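Local coordinates for protein endoglucanase E-5 (Thermobifida fusca, PDB 2CKR) that hydrolyses internal beta-1,4-glucosidic linkages in cellulose, lichenin and cereal beta-D-glucans through its family 5 glycoside hydrolase catalytic domain, at residues Y201-Y206 against V227-F232. The protein carries 1 engineered substitution. Sequence-based numbering, arbitrary orientation.
Sequences YAFHFY and VFVTQF. Engineered in segment 227-232: Gln231 (natural residue Glu).
Tyr201–Tyr206 and Val227–Phe232 run as parallel strands, bonded from Phe228 N to Tyr201 O and from Phe203 N to Phe228 O; an extra residue at Thr230 shifts the register, and the strands pair again, weakly, through Phe205 N to Gln231 O (3.4 Å). Near that shift Phe203 O is buried without a polar partner. The imidazole of His204 is gripped along its rim: NE2 donates nearly in the ring plane to Thr230 OG1 (2.8 Å, 142° at the hydrogen), while ND1 bonds to Glu139, the probable proton donor. CB of Gln231 sits over the ring centre, 3.4 Å from the His204 centroid, a CH-pi contact. Gln231 is an engineered replacement for the natural Glu, the presumed nucleophile. Its amide reaches Tyr206 because CG lies opposite the backbone N (chi1 -155°) and the chain stays extended; NE2 donates to OH at 2.7 Å, close to the amide plane, and the Tyr206 ring stands 80° to that plane. Arg61 binds OE1. A leucine in place of His204 would probably leave Thr230 OG1 and Glu139 each without this hydrogen-bond mate and deprive Gln231 CB of its ring face. Towards the helices, Phe232 CB lies over the Phe205 ring, 3.7 Å from its centroid; the rings are offset so far that they scarcely overlap, and the CB contact does the face packing. Val229 CG1 touches Phe205 CE2. Helix 212-224 links the strands in a beta-alpha-beta unit of the (beta/alpha)8 barrel, at the C-terminal ends of whose strands family 5 glycosidases place the acid/base and nucleophile glutamates, here Glu139 and the Gln231 position.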
loop_
_atom_site.group_PDB
_atom_site.type_symbol
_atom_site.label_atom_id
_atom_site.label_comp_id
_atom_site.label_asym_id
_atom_site.label_seq_id
_atom_site.Cartn_x
_atom_site.Cartn_y
_atom_site.Cartn_z
ATOM N N TYR A 201 6.597 -8.201 2.674
ATOM C CA TYR A 201 6.817 -7.330 3.818
ATOM C C TYR A 201 6.826 -5.880 3.348
ATOM O O TYR A 201 7.371 -5.569 2.282
ATOM C CB TYR A 201 8.133 -7.692 4.512
ATOM C CG TYR A 201 8.127 -9.086 5.081
ATOM C CD1 TYR A 201 8.446 -10.192 4.287
ATOM C CD2 TYR A 201 7.761 -9.310 6.404
ATOM C CE1 TYR A 201 8.424 -11.485 4.819
ATOM C CE2 TYR A 201 7.734 -10.583 6.931
ATOM C CZ TYR A 201 8.078 -11.661 6.147
ATOM O OH TYR A 201 8.043 -12.926 6.700
ATOM N N ALA A 202 6.183 -5.004 4.114
ATOM C CA ALA A 202 6.066 -3.599 3.732
ATOM C C ALA A 202 7.279 -2.753 4.103
ATOM O O ALA A 202 7.861 -2.911 5.184
ATOM C CB ALA A 202 4.822 -2.996 4.342
ATOM N N PHE A 203 7.616 -1.818 3.210
ATOM C CA PHE A 203 8.577 -0.759 3.480
ATOM C C PHE A 203 7.998 0.602 3.071
ATOM O O PHE A 203 7.406 0.753 1.997
ATOM C CB PHE A 203 9.888 -1.028 2.746
ATOM C CG PHE A 203 10.969 -0.016 3.033
ATOM C CD1 PHE A 203 11.466 0.143 4.324
ATOM C CD2 PHE A 203 11.471 0.792 2.017
ATOM C CE1 PHE A 203 12.474 1.072 4.585
ATOM C CE2 PHE A 203 12.460 1.712 2.270
ATOM C CZ PHE A 203 12.972 1.849 3.563
ATOM N N HIS A 204 8.128 1.564 3.976
ATOM C CA HIS A 204 7.685 2.933 3.785
ATOM C C HIS A 204 8.866 3.901 3.906
ATOM O O HIS A 204 9.704 3.756 4.808
ATOM C CB HIS A 204 6.669 3.315 4.860
ATOM C CG HIS A 204 5.385 2.546 4.807
ATOM N ND1 HIS A 204 4.292 2.899 5.567
ATOM C CD2 HIS A 204 5.005 1.469 4.083
ATOM C CE1 HIS A 204 3.298 2.071 5.318
ATOM N NE2 HIS A 204 3.704 1.189 4.429
ATOM N N PHE A 205 8.919 4.898 3.029
ATOM C CA PHE A 205 9.951 5.935 3.117
ATOM C C PHE A 205 9.464 7.274 2.593
ATOM O O PHE A 205 8.553 7.333 1.771
ATOM C CB PHE A 205 11.214 5.511 2.356
ATOM C CG PHE A 205 11.030 5.427 0.865
ATOM C CD1 PHE A 205 11.235 6.546 0.060
ATOM C CD2 PHE A 205 10.631 4.237 0.267
ATOM C CE1 PHE A 205 11.045 6.472 -1.318
ATOM C CE2 PHE A 205 10.465 4.154 -1.107
ATOM C CZ PHE A 205 10.669 5.274 -1.898
ATOM N N TYR A 206 10.132 8.335 3.033
ATOM C CA TYR A 206 9.872 9.695 2.593
ATOM C C TYR A 206 11.227 10.286 2.210
ATOM O O TYR A 206 12.070 10.507 3.068
ATOM C CB TYR A 206 9.162 10.484 3.695
ATOM C CG TYR A 206 7.791 9.907 4.004
ATOM C CD1 TYR A 206 6.652 10.382 3.359
ATOM C CD2 TYR A 206 7.646 8.851 4.900
ATOM C CE1 TYR A 206 5.392 9.833 3.620
ATOM C CE2 TYR A 206 6.397 8.290 5.165
ATOM C CZ TYR A 206 5.273 8.789 4.525
ATOM O OH TYR A 206 4.029 8.252 4.794
ATOM N N VAL A 227 9.434 -7.696 -0.966
ATOM C CA VAL A 227 9.094 -6.394 -0.398
ATOM C C VAL A 227 8.129 -5.652 -1.313
ATOM O O VAL A 227 8.240 -5.731 -2.538
ATOM C CB VAL A 227 10.356 -5.538 -0.168
ATOM C CG1 VAL A 227 10.003 -4.127 0.308
ATOM C CG2 VAL A 227 11.270 -6.220 0.830
ATOM N N PHE A 228 7.153 -4.977 -0.707
ATOM C CA PHE A 228 6.287 -4.053 -1.430
ATOM C C PHE A 228 6.298 -2.719 -0.701
ATOM O O PHE A 228 6.139 -2.666 0.524
ATOM C CB PHE A 228 4.848 -4.588 -1.535
ATOM C CG PHE A 228 4.034 -3.912 -2.613
ATOM C CD1 PHE A 228 3.868 -4.518 -3.850
ATOM C CD2 PHE A 228 3.461 -2.665 -2.397
ATOM C CE1 PHE A 228 3.142 -3.885 -4.864
ATOM C CE2 PHE A 228 2.736 -2.023 -3.408
ATOM C CZ PHE A 228 2.583 -2.646 -4.643
ATOM N N VAL A 229 6.482 -1.640 -1.449
ATOM C CA VAL A 229 6.515 -0.311 -0.860
ATOM C C VAL A 229 5.083 0.203 -0.891
ATOM O O VAL A 229 4.638 0.765 -1.887
ATOM C CB VAL A 229 7.521 0.591 -1.610
ATOM C CG1 VAL A 229 7.468 2.044 -1.127
ATOM C CG2 VAL A 229 8.936 0.004 -1.451
ATOM N N THR A 230 4.342 -0.056 0.179
ATOM C CA THR A 230 2.915 0.278 0.184
ATOM C C THR A 230 2.666 1.752 0.447
ATOM O O THR A 230 1.552 2.231 0.252
ATOM C CB THR A 230 2.135 -0.566 1.208
ATOM O OG1 THR A 230 2.786 -0.523 2.475
ATOM C CG2 THR A 230 2.134 -2.047 0.838
ATOM N N GLN A 231 3.681 2.474 0.906
ATOM C CA GLN A 231 3.533 3.904 1.150
ATOM C C GLN A 231 4.866 4.627 1.025
ATOM O O GLN A 231 5.818 4.297 1.722
ATOM C CB GLN A 231 2.952 4.132 2.556
ATOM C CG GLN A 231 2.214 5.425 2.709
ATOM C CD GLN A 231 1.497 5.542 4.045
ATOM O OE1 GLN A 231 0.604 4.754 4.347
ATOM N NE2 GLN A 231 1.872 6.552 4.837
ATOM N N PHE A 232 4.943 5.598 0.127
ATOM C CA PHE A 232 6.135 6.436 0.051
ATOM C C PHE A 232 5.818 7.828 -0.433
ATOM O O PHE A 232 4.809 8.055 -1.093
ATOM C CB PHE A 232 7.222 5.794 -0.820
ATOM C CG PHE A 232 7.061 6.053 -2.300
ATOM C CD1 PHE A 232 6.275 5.222 -3.066
ATOM C CD2 PHE A 232 7.684 7.132 -2.910
ATOM C CE1 PHE A 232 6.123 5.454 -4.409
ATOM C CE2 PHE A 232 7.525 7.370 -4.271
ATOM C CZ PHE A 232 6.756 6.520 -5.018
#